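Local atomic coordinates of inositol-1,4,5-trisphosphate 5-phosphatase 1 (Schizosaccharomyces pombe, PDB entry 1I9Z), a protein that removes the 5-phosphate from soluble and lipid inositol phosphates through its magnesium-dependent catalytic domain, so controlling cellular phosphoinositide levels. Residues V29-N33 / V203-D207; S165-Y171 / D207-S213; Y174-D178 / Q236-Q240; F247-E252 / R284-R288. All coordinates share one frame. Residues are numbered along the deposited sequence.

Contact 1. Residues V29-N33 / V203-D207; sequences VASYN and VWFGD
Residues 29-33 are the end of strand 20-33 and are fully extended. Residues 203-205 lie on strand 201-205, also extended. The two short strands run nearly parallel, with axes 9.0 Å apart at closest approach and a crossing angle of -16°. Val29 lies opposite Val203 with CA atoms 8.4 Å apart. The spacing is closest at Ser31 and Gly206, 5.7 Å between CA atoms, and is 6.6 Å between the CA atoms of Asn33 and Asp207. The chain turns a corner at Gly206, whose phi/psi of 137/-153 call for glycine. The strands belong to two different sheets packed face to face, the beta sandwich of the DNase I-like fold. Val29, Ser31 and Asn33 point toward the other segment, as do Val203, Phe205 and Asp207. Phe205 takes a p rotamer (chi1 68°) and fills the space between the sheets. Val29 CG1 sits over the face of the Phe205 ring, 3.7 Å from its centroid, in a CH-pi contact. Val29 CG1 also lies 4.1 Å from Val203 CG1. Ser31 CB meets the ring edge, 3.5 Å from Phe205 CD1. Ser31 OG approaches Gly206 CA at 3.4 Å and is hydrogen-bonded to Gln63. At the active-site end, Asn33 and Asp207 both have chi1 t. Asn33 ND2 donates a hydrogen bond of 2.8 Å to Asp207 OD2, and ND2 also bonds Glu64. The side chain of Asn33 is about 5 Å from the bound calcium ion.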
# COMPACT_ATOMS: atom_id res chain seq x y z
N VAL A 29 2.70 -5.51 -3.60
CA VAL A 29 2.89 -4.09 -3.42
C VAL A 29 4.37 -3.82 -3.50
O VAL A 29 5.17 -4.44 -2.81
CB VAL A 29 2.33 -3.58 -2.06
CG1 VAL A 29 2.65 -2.04 -1.86
CG2 VAL A 29 0.85 -3.81 -1.98
N ALA A 30 4.73 -2.90 -4.38
CA ALA A 30 6.10 -2.58 -4.67
C ALA A 30 6.37 -1.08 -4.61
O ALA A 30 5.61 -0.29 -5.16
CB ALA A 30 6.45 -3.10 -6.14
N SER A 31 7.51 -0.72 -4.01
CA SER A 31 7.90 0.66 -3.83
C SER A 31 9.37 0.91 -4.23
O SER A 31 10.28 0.10 -3.89
CB SER A 31 7.68 1.09 -2.36
OG SER A 31 7.74 2.49 -2.29
N TYR A 32 9.62 2.04 -4.89
CA TYR A 32 10.97 2.38 -5.30
C TYR A 32 11.24 3.87 -5.43
O TYR A 32 10.57 4.54 -6.22
CB TYR A 32 11.26 1.68 -6.65
CG TYR A 32 12.72 1.50 -7.07
CD1 TYR A 32 13.80 1.90 -6.27
CD2 TYR A 32 13.01 0.82 -8.27
CE1 TYR A 32 15.16 1.64 -6.70
CE2 TYR A 32 14.31 0.58 -8.67
CZ TYR A 32 15.37 0.99 -7.89
OH TYR A 32 16.68 0.78 -8.34
N ASN A 33 12.12 4.42 -4.60
CA ASN A 33 12.54 5.81 -4.75
C ASN A 33 13.70 5.68 -5.77
O ASN A 33 14.78 5.15 -5.48
CB ASN A 33 13.16 6.40 -3.45
CG ASN A 33 13.62 7.80 -3.67
OD1 ASN A 33 14.29 8.08 -4.68
ND2 ASN A 33 13.31 8.72 -2.73
N VAL A 203 -3.47 0.14 2.16
CA VAL A 203 -2.01 -0.13 2.21
C VAL A 203 -1.43 1.21 1.89
O VAL A 203 -1.80 1.84 0.87
CB VAL A 203 -1.51 -1.17 1.17
CG1 VAL A 203 0.03 -1.29 1.24
CG2 VAL A 203 -2.13 -2.54 1.47
N TRP A 204 -0.59 1.72 2.81
CA TRP A 204 -0.00 3.07 2.62
C TRP A 204 1.50 2.82 2.69
O TRP A 204 2.00 2.25 3.66
CB TRP A 204 -0.45 3.98 3.73
CG TRP A 204 -0.09 5.41 3.62
CD1 TRP A 204 0.92 5.99 2.91
CD2 TRP A 204 -0.75 6.48 4.31
NE1 TRP A 204 0.92 7.33 3.10
CE2 TRP A 204 -0.10 7.66 3.96
CE3 TRP A 204 -1.84 6.54 5.20
CZ2 TRP A 204 -0.48 8.93 4.47
CZ3 TRP A 204 -2.22 7.82 5.70
CH2 TRP A 204 -1.55 8.97 5.34
N PHE A 205 2.24 3.30 1.69
CA PHE A 205 3.63 2.96 1.61
C PHE A 205 4.45 3.98 0.83
O PHE A 205 3.89 4.86 0.19
CB PHE A 205 3.77 1.57 0.90
CG PHE A 205 3.37 1.60 -0.62
CD1 PHE A 205 4.36 1.76 -1.60
CD2 PHE A 205 2.05 1.48 -1.02
CE1 PHE A 205 4.02 1.79 -2.96
CE2 PHE A 205 1.67 1.50 -2.37
CZ PHE A 205 2.68 1.65 -3.37
N GLY A 206 5.77 3.80 0.86
CA GLY A 206 6.66 4.66 0.07
C GLY A 206 7.87 5.09 0.84
O GLY A 206 8.31 4.40 1.74
N ASP A 207 8.43 6.24 0.47
CA ASP A 207 9.64 6.77 1.11
C ASP A 207 9.10 7.73 2.16
O ASP A 207 8.92 8.94 1.93
CB ASP A 207 10.50 7.53 0.09
CG ASP A 207 11.79 8.06 0.71
OD1 ASP A 207 11.90 8.04 1.98
OD2 ASP A 207 12.68 8.52 -0.06

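Contact 2. Residues S165-Y171 / D207-S213. With 2IP (D-myo-inositol-1,4-bisphosphate), chain C.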
# COMPACT_ATOMS: atom_id res chain seq x y z
N SER A 165 3.51 7.54 -0.93
CA SER A 165 3.92 8.88 -0.54
C SER A 165 5.41 9.07 -0.53
O SER A 165 6.20 8.07 -0.55
CB SER A 165 3.48 9.18 0.93
OG SER A 165 2.09 9.04 0.95
N HIS A 166 5.79 10.34 -0.47
CA HIS A 166 7.19 10.72 -0.30
C HIS A 166 7.08 11.80 0.72
O HIS A 166 6.50 12.88 0.42
CB HIS A 166 7.73 11.26 -1.62
CG HIS A 166 9.22 11.37 -1.69
ND1 HIS A 166 10.06 11.18 -0.60
CD2 HIS A 166 10.02 11.75 -2.72
CE1 HIS A 166 11.32 11.44 -0.97
NE2 HIS A 166 11.30 11.78 -2.25
N LEU A 167 7.56 11.53 1.95
CA LEU A 167 7.43 12.53 3.01
C LEU A 167 8.67 13.36 3.27
O LEU A 167 9.77 13.15 2.66
CB LEU A 167 6.95 11.84 4.32
CG LEU A 167 5.78 10.87 4.20
CD1 LEU A 167 5.41 10.32 5.63
CD2 LEU A 167 4.52 11.59 3.48
N ALA A 168 8.54 14.34 4.17
CA ALA A 168 9.66 15.30 4.37
C ALA A 168 11.01 14.67 4.62
O ALA A 168 11.10 13.76 5.45
CB ALA A 168 9.36 16.24 5.50
N ALA A 169 12.06 15.18 3.95
CA ALA A 169 13.41 14.60 4.12
C ALA A 169 14.07 15.31 5.28
O ALA A 169 13.65 16.42 5.66
CB ALA A 169 14.26 14.84 2.85
N GLY A 170 15.09 14.68 5.84
CA GLY A 170 15.81 15.33 6.93
C GLY A 170 16.11 14.30 7.99
O GLY A 170 15.36 13.33 8.19
N TYR A 171 17.26 14.46 8.64
CA TYR A 171 17.66 13.54 9.68
C TYR A 171 16.82 13.60 10.96
O TYR A 171 16.23 12.61 11.41
CB TYR A 171 19.11 13.80 10.03
CG TYR A 171 19.64 12.86 11.08
CD1 TYR A 171 19.66 11.50 10.87
CD2 TYR A 171 20.13 13.36 12.30
CE1 TYR A 171 20.18 10.62 11.84
CE2 TYR A 171 20.65 12.50 13.28
CZ TYR A 171 20.67 11.12 13.02
OH TYR A 171 21.30 10.27 13.92
N ASP A 207 8.43 6.24 0.47
CA ASP A 207 9.64 6.77 1.11
C ASP A 207 9.10 7.73 2.16
O ASP A 207 8.92 8.94 1.93
CB ASP A 207 10.50 7.53 0.09
CG ASP A 207 11.79 8.06 0.71
OD1 ASP A 207 11.90 8.04 1.98
OD2 ASP A 207 12.68 8.52 -0.06
N PHE A 208 8.84 7.16 3.34
CA PHE A 208 8.32 7.98 4.44
C PHE A 208 9.44 8.82 5.06
O PHE A 208 9.19 9.72 5.84
CB PHE A 208 7.61 7.11 5.52
CG PHE A 208 6.40 6.37 5.04
CD1 PHE A 208 5.71 6.76 3.88
CD2 PHE A 208 5.87 5.32 5.82
CE1 PHE A 208 4.53 6.15 3.52
CE2 PHE A 208 4.69 4.70 5.47
CZ PHE A 208 4.00 5.12 4.32
N ASN A 209 10.70 8.47 4.75
CA ASN A 209 11.84 9.25 5.17
C ASN A 209 12.23 9.22 6.62
O ASN A 209 13.12 9.96 7.02
CB ASN A 209 11.74 10.73 4.70
CG ASN A 209 12.74 11.08 3.54
OD1 ASN A 209 13.89 10.67 3.56
ND2 ASN A 209 12.26 11.83 2.51
N TYR A 210 11.59 8.35 7.40
CA TYR A 210 11.96 8.23 8.81
C TYR A 210 13.32 7.59 8.91
O TYR A 210 13.68 6.67 8.10
CB TYR A 210 10.93 7.43 9.57
CG TYR A 210 9.64 8.21 9.81
CD1 TYR A 210 8.56 8.12 8.92
CD2 TYR A 210 9.48 8.99 10.97
CE1 TYR A 210 7.36 8.77 9.16
CE2 TYR A 210 8.28 9.67 11.20
CZ TYR A 210 7.22 9.54 10.27
OH TYR A 210 6.05 10.19 10.51
N ARG A 211 14.08 8.02 9.92
CA ARG A 211 15.51 7.65 10.04
C ARG A 211 15.87 6.86 11.31
O ARG A 211 15.01 6.63 12.20
CB ARG A 211 16.37 8.93 10.01
CG ARG A 211 16.09 9.89 8.81
CD ARG A 211 16.27 9.20 7.45
NE ARG A 211 15.88 10.09 6.36
CZ ARG A 211 16.72 10.97 5.78
NH1 ARG A 211 17.99 11.04 6.19
NH2 ARG A 211 16.25 11.81 4.84
N ILE A 212 17.12 6.35 11.33
CA ILE A 212 17.59 5.63 12.55
C ILE A 212 18.35 6.73 13.31
O ILE A 212 19.32 7.32 12.80
CB ILE A 212 18.53 4.48 12.17
CG1 ILE A 212 17.72 3.41 11.40
CG2 ILE A 212 19.19 3.87 13.43
CD1 ILE A 212 18.68 2.39 10.79
N SER A 213 17.96 6.98 14.59
CA SER A 213 18.57 8.07 15.32
C SER A 213 19.92 7.74 15.99
O SER A 213 20.07 7.93 17.22
CB SER A 213 17.55 8.60 16.39
OG SER A 213 16.25 8.70 15.78
C1 2IP C . 19.16 16.13 4.81
C2 2IP C . 18.90 16.70 3.39
C3 2IP C . 19.56 15.82 2.28
C4 2IP C . 19.15 14.32 2.35
C5 2IP C . 19.57 13.80 3.74
C6 2IP C . 18.88 14.58 4.90
O1 2IP C . 19.80 16.72 5.91
O2 2IP C . 17.53 16.77 3.10
O3 2IP C . 19.19 16.28 1.01
O4 2IP C . 19.85 13.59 1.29
O5 2IP C . 19.23 12.42 3.87
O6 2IP C . 19.44 13.95 6.05
P4 2IP C . 19.13 12.90 0.07
O41 2IP C . 18.00 11.99 0.68
O42 2IP C . 20.09 12.10 -0.69
O43 2IP C . 18.60 14.11 -0.72
P1 2IP C . 19.31 17.28 7.22
O11 2IP C . 19.98 18.66 7.26
O12 2IP C . 17.83 17.43 7.46
O13 2IP C . 20.01 16.42 8.28
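Asn209 ND2 donates a 2.8 Å hydrogen bond to Leu167 O, tying the two loops together. Leu167 N donates to Asp207 O at 2.9 Å, and Asp207 N to Ser165 O at 3.1 Å. These two backbone bonds make the parallel bridge of His166 with Asp207, where the strand 158-166 ends. Arg211 folds back on its own loop: NE bonds Asn209 O at 2.8 Å and NH2 bonds Asn209 OD1 at 2.9 Å. Asn209 therefore links Leu167 to the guanidinium, whose edge meets the ligand. Arg211 NH1 donates to O5 of the inositol bisphosphate at 3.0 Å and to its O6 at 3.3 Å. Tyr171 N bonds the 1-phosphate oxygen O12 at 3.2 Å. Together the loops form one side of the inositol phosphate pocket, at the ends of strands in the DNase I-like fold. The ligand lacks a 5-phosphate, and its O5 hydroxyl is held by Arg211. A side chain on Gly170 would clash with O12, and its backbone angles also call for glycine. His166 CE1 lies 3.3 Å from Asp207 OD2, the oxygen that accepts the hydrogen bond of Asn33 ND2. Farther out, Tyr171 CE1 packs 3.5 Å from Ile212 O, and its hydroxyl bonds Leu214 O. Among the apolar side chains, Leu167 CD1 touches Phe208 CB at 3.9 Å and Tyr210 CE1 at 4.3 Å. Ser165 CB meets the edge of the Phe208 ring.

Contact 3. Residues Y174-D178 / Q236-Q240; sequences YDERD and QLNKQ
Both segments are helical: 174-178 opens helix 174-187 and 236-240 opens helix 236-242. Their short axes cross at -59° and come within 11.1 Å. Tyr174 and Gln236 have CA atoms 6.9 Å apart, and Asp178 and Gln240 7.9 Å. Tyr174, with chi1 p, lays its side chain between the helices. Its CB is 3.6 Å from Gln236 OE1, its CE1 3.8 Å from Gln240 OE1, and its OH 4.0 Å from Lys239 NZ. Gln236 (chi1 m, chi2 t) accepts a 3.0 Å hydrogen bond at OE1 from Arg177 NH1. Arg177 also bonds Ala168 O through NH2 and Gly170 O through NH1. Gln236 OE1 also bonds Arg211 N, and its NE2 bonds Tyr171 O. Gln240 (m, m) places OE1 2.7 Å from Asp178 OD1. These are two acceptors and not a hydrogen bond. Lys245 bonds Gln240 OE1, and Tyr210 bonds Asp178 OD2. The interface is mainly polar, and through Arg177 and Gln236 it joins the two helix starts to the loops of the inositol phosphate pocket.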
# COMPACT_ATOMS: atom_id res chain seq x y z
N TYR A 174 11.47 14.42 12.34
CA TYR A 174 10.39 13.48 12.32
C TYR A 174 9.10 14.19 12.72
O TYR A 174 8.01 13.74 12.32
CB TYR A 174 10.66 12.22 13.18
CG TYR A 174 10.81 12.49 14.66
CD1 TYR A 174 9.68 12.74 15.45
CD2 TYR A 174 12.07 12.55 15.26
CE1 TYR A 174 9.81 13.06 16.83
CE2 TYR A 174 12.21 12.87 16.64
CZ TYR A 174 11.08 13.13 17.41
OH TYR A 174 11.19 13.56 18.74
N ASP A 175 9.17 15.33 13.41
CA ASP A 175 7.87 16.02 13.70
C ASP A 175 7.24 16.48 12.36
O ASP A 175 6.02 16.47 12.18
CB ASP A 175 8.05 17.27 14.56
CG ASP A 175 8.44 16.95 15.99
OD1 ASP A 175 8.11 15.86 16.48
OD2 ASP A 175 9.05 17.83 16.62
N GLU A 176 8.08 16.88 11.43
CA GLU A 176 7.52 17.32 10.14
C GLU A 176 6.93 16.10 9.38
O GLU A 176 5.89 16.22 8.72
CB GLU A 176 8.57 18.02 9.30
CG GLU A 176 7.95 18.62 8.01
CD GLU A 176 8.97 19.34 7.11
OE1 GLU A 176 10.16 19.48 7.51
OE2 GLU A 176 8.53 19.75 6.00
N ARG A 177 7.60 14.94 9.41
CA ARG A 177 7.00 13.76 8.77
C ARG A 177 5.67 13.42 9.47
O ARG A 177 4.69 13.00 8.84
CB ARG A 177 7.97 12.55 8.88
CG ARG A 177 9.22 12.76 8.01
CD ARG A 177 10.13 11.55 8.05
NE ARG A 177 11.18 11.64 9.10
CZ ARG A 177 12.31 12.36 8.95
NH1 ARG A 177 13.27 12.36 9.90
NH2 ARG A 177 12.49 13.15 7.90
N ASP A 178 5.62 13.54 10.79
CA ASP A 178 4.33 13.18 11.43
C ASP A 178 3.21 14.15 10.95
O ASP A 178 2.08 13.77 10.75
CB ASP A 178 4.44 13.30 12.97
CG ASP A 178 5.29 12.23 13.59
OD1 ASP A 178 5.47 12.32 14.86
OD2 ASP A 178 5.80 11.27 12.89
N GLN A 236 12.86 5.91 13.88
CA GLN A 236 11.83 6.96 14.18
C GLN A 236 10.41 6.54 13.84
O GLN A 236 9.49 6.85 14.57
CB GLN A 236 12.16 8.24 13.42
CG GLN A 236 13.46 8.92 13.92
CD GLN A 236 13.88 9.97 12.97
OE1 GLN A 236 13.29 10.08 11.87
NE2 GLN A 236 14.88 10.77 13.33
N LEU A 237 10.20 5.80 12.74
CA LEU A 237 8.83 5.44 12.44
C LEU A 237 8.20 4.51 13.53
O LEU A 237 7.05 4.73 13.97
CB LEU A 237 8.72 4.77 11.07
CG LEU A 237 7.25 4.35 10.72
CD1 LEU A 237 6.34 5.60 10.69
CD2 LEU A 237 7.16 3.68 9.35
N ASN A 238 8.96 3.47 13.92
CA ASN A 238 8.50 2.55 14.96
C ASN A 238 8.16 3.33 16.23
O ASN A 238 7.10 3.08 16.89
CB ASN A 238 9.61 1.53 15.28
CG ASN A 238 9.26 0.63 16.49
OD1 ASN A 238 8.33 -0.15 16.45
ND2 ASN A 238 10.03 0.75 17.53
N LYS A 239 9.02 4.28 16.55
CA LYS A 239 8.86 5.08 17.79
C LYS A 239 7.57 5.87 17.72
O LYS A 239 6.80 5.83 18.68
CB LYS A 239 10.06 6.01 18.03
CG LYS A 239 10.04 6.83 19.37
CD LYS A 239 11.30 7.77 19.39
CE LYS A 239 11.44 8.74 20.59
NZ LYS A 239 12.28 9.99 20.21
N GLN A 240 7.31 6.55 16.59
CA GLN A 240 6.06 7.35 16.44
C GLN A 240 4.81 6.52 16.26
O GLN A 240 3.72 6.95 16.67
CB GLN A 240 6.14 8.34 15.31
CG GLN A 240 7.37 9.24 15.41
CD GLN A 240 7.40 10.00 16.71
OE1 GLN A 240 6.66 10.98 16.91
NE2 GLN A 240 8.26 9.56 17.60

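Contact 4. Residues F247-E252 / R284-R288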
# COMPACT_ATOMS: atom_id res chain seq x y z
N PHE A 247 0.03 6.95 11.65
CA PHE A 247 -0.46 5.65 11.17
C PHE A 247 -1.13 4.76 12.24
O PHE A 247 -0.80 3.59 12.38
CB PHE A 247 0.66 4.81 10.50
CG PHE A 247 1.39 5.56 9.38
CD1 PHE A 247 2.55 6.23 9.62
CD2 PHE A 247 0.85 5.58 8.09
CE1 PHE A 247 3.23 6.94 8.63
CE2 PHE A 247 1.52 6.30 7.08
CZ PHE A 247 2.70 6.96 7.35
N PRO A 248 -2.09 5.33 12.99
CA PRO A 248 -2.76 4.49 13.99
C PRO A 248 -3.51 3.34 13.30
O PRO A 248 -4.08 3.46 12.19
CB PRO A 248 -3.72 5.48 14.72
CG PRO A 248 -4.01 6.56 13.65
CD PRO A 248 -2.59 6.72 12.95
N PHE A 249 -3.53 2.22 13.97
CA PHE A 249 -4.15 1.02 13.48
C PHE A 249 -3.47 0.41 12.26
O PHE A 249 -4.01 -0.51 11.68
CB PHE A 249 -5.66 1.23 13.23
CG PHE A 249 -6.41 1.71 14.46
CD1 PHE A 249 -6.83 3.03 14.56
CD2 PHE A 249 -6.64 0.84 15.54
CE1 PHE A 249 -7.45 3.50 15.72
CE2 PHE A 249 -7.27 1.31 16.71
CZ PHE A 249 -7.67 2.63 16.79
N PHE A 250 -2.32 0.96 11.83
CA PHE A 250 -1.57 0.33 10.76
C PHE A 250 -0.52 -0.61 11.36
O PHE A 250 0.04 -0.35 12.44
CB PHE A 250 -0.77 1.34 9.91
CG PHE A 250 -1.61 2.04 8.89
CD1 PHE A 250 -2.41 3.14 9.28
CD2 PHE A 250 -1.64 1.56 7.55
CE1 PHE A 250 -3.24 3.78 8.35
CE2 PHE A 250 -2.46 2.19 6.58
CZ PHE A 250 -3.25 3.28 6.97
N SER A 251 -0.23 -1.69 10.65
CA SER A 251 0.78 -2.63 11.09
C SER A 251 1.89 -2.69 10.08
O SER A 251 1.69 -2.32 8.92
CB SER A 251 0.17 -4.04 11.25
OG SER A 251 -0.82 -4.01 12.31
N GLU A 252 3.07 -3.13 10.55
CA GLU A 252 4.21 -3.34 9.67
C GLU A 252 4.74 -4.71 10.04
O GLU A 252 4.75 -5.05 11.26
CB GLU A 252 5.31 -2.30 9.90
CG GLU A 252 6.46 -2.43 8.90
CD GLU A 252 7.54 -1.41 9.12
OE1 GLU A 252 7.84 -1.05 10.29
OE2 GLU A 252 8.17 -1.00 8.12
N ARG A 284 9.00 2.06 3.32
CA ARG A 284 8.16 1.20 4.20
C ARG A 284 6.84 0.88 3.59
O ARG A 284 6.33 1.64 2.72
CB ARG A 284 7.95 1.95 5.54
CG ARG A 284 9.26 2.55 6.13
CD ARG A 284 10.15 1.49 6.77
NE ARG A 284 9.79 1.11 8.15
CZ ARG A 284 10.30 1.72 9.23
NH1 ARG A 284 9.93 1.31 10.44
NH2 ARG A 284 11.18 2.73 9.13
N ILE A 285 6.26 -0.23 4.00
CA ILE A 285 4.90 -0.60 3.54
C ILE A 285 4.14 -0.95 4.81
O ILE A 285 4.59 -1.81 5.55
CB ILE A 285 4.94 -1.78 2.57
CG1 ILE A 285 5.71 -1.36 1.32
CG2 ILE A 285 3.54 -2.25 2.13
CD1 ILE A 285 6.15 -2.67 0.45
N LEU A 286 3.02 -0.26 5.04
CA LEU A 286 2.16 -0.45 6.22
C LEU A 286 0.74 -0.80 5.76
O LEU A 286 0.33 -0.35 4.66
CB LEU A 286 2.05 0.86 7.02
CG LEU A 286 3.42 1.48 7.37
CD1 LEU A 286 3.09 2.83 8.08
CD2 LEU A 286 4.29 0.55 8.26
N TYR A 287 -0.04 -1.57 6.56
CA TYR A 287 -1.38 -1.91 6.09
C TYR A 287 -2.35 -1.80 7.24
O TYR A 287 -1.98 -1.90 8.45
CB TYR A 287 -1.43 -3.34 5.50
CG TYR A 287 -1.21 -4.45 6.54
CD1 TYR A 287 -2.29 -5.05 7.20
CD2 TYR A 287 0.06 -4.87 6.86
CE1 TYR A 287 -2.09 -6.06 8.17
CE2 TYR A 287 0.29 -5.87 7.82
CZ TYR A 287 -0.82 -6.45 8.47
OH TYR A 287 -0.60 -7.41 9.44
N ARG A 288 -3.59 -1.57 6.87
CA ARG A 288 -4.61 -1.41 7.88
C ARG A 288 -5.79 -2.24 7.41
O ARG A 288 -6.15 -2.22 6.22
CB ARG A 288 -4.98 0.06 8.03
CG ARG A 288 -5.97 0.22 9.14
CD ARG A 288 -6.87 1.40 9.02
NE ARG A 288 -6.44 2.51 9.85
CZ ARG A 288 -7.24 3.36 10.50
NH1 ARG A 288 -8.58 3.24 10.45
NH2 ARG A 288 -6.70 4.37 11.17
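Leu286 presses CD1 onto the face of the Phe247 ring, 3.6 Å from its centroid, in a CH-pi contact. Two more CH-pi contacts follow. Arg288 CB lies over the Phe250 ring, 3.6 Å from the centroid. Ser251 CB lies over the Tyr287 ring, 4.2 Å from its centroid. Phe250 CD2 also touches Leu286 CB at 3.8 Å, and Glu252 CB is 3.4 Å from Leu286 CD2. Phe247 to Phe250 form a type II beta turn, closed by Phe250 N to Phe247 O at 3.1 Å. Beyond the turn the chain runs antiparallel to strand 283-288, an outer strand of the five-stranded sheet of the DNase I-like sandwich. Ser251 and Tyr287 make a single hydrogen-bonded pair: Ser251 N donates to Tyr287 O at 2.8 Å, and Tyr287 N to Ser251 O at 3.0 Å. Two CA-H...O contacts flank it, Phe250 CA to Tyr287 O at 3.2 Å and Leu286 CA to Ser251 O at 3.3 Å. Charged groups hold both ends. Glu252 and Arg284 form a two-pronged salt bridge, with Arg284 NE to Glu252 OE2 at 2.7 Å and NH1 to OE1 at 3.2 Å. Arg284 has a second acidic partner in Asp235, and Glu252 OE2 also bonds Tyr296. At the turn, Arg288 NH2 donates to Pro248 O at 3.0 Å, and Phe249 CD1 lies over its guanidinium face, 3.6 Å from Arg288 NH2.

Contact 1 lies deepest, its centre about 6 Å from the centre of the chain, and joins the two sheets with apolar side chains and one buried amide-carboxylate bond. Contact 2 shares Asp207 with it and continues the 201-205 chain out to the ligand, so its chemistry turns polar. Contact 3 is polar too, but helical. It backs the contact 2 loops, where Arg211 O meets Gln236 N. Contact 4 is partly buried and mixes aromatic packing with salt bridging. Its strand pairs with the 201-205 strand of contact 1, and Phe208 of contact 2 packs on Phe247 and Leu286. Leu237 connects contacts 3 and 4.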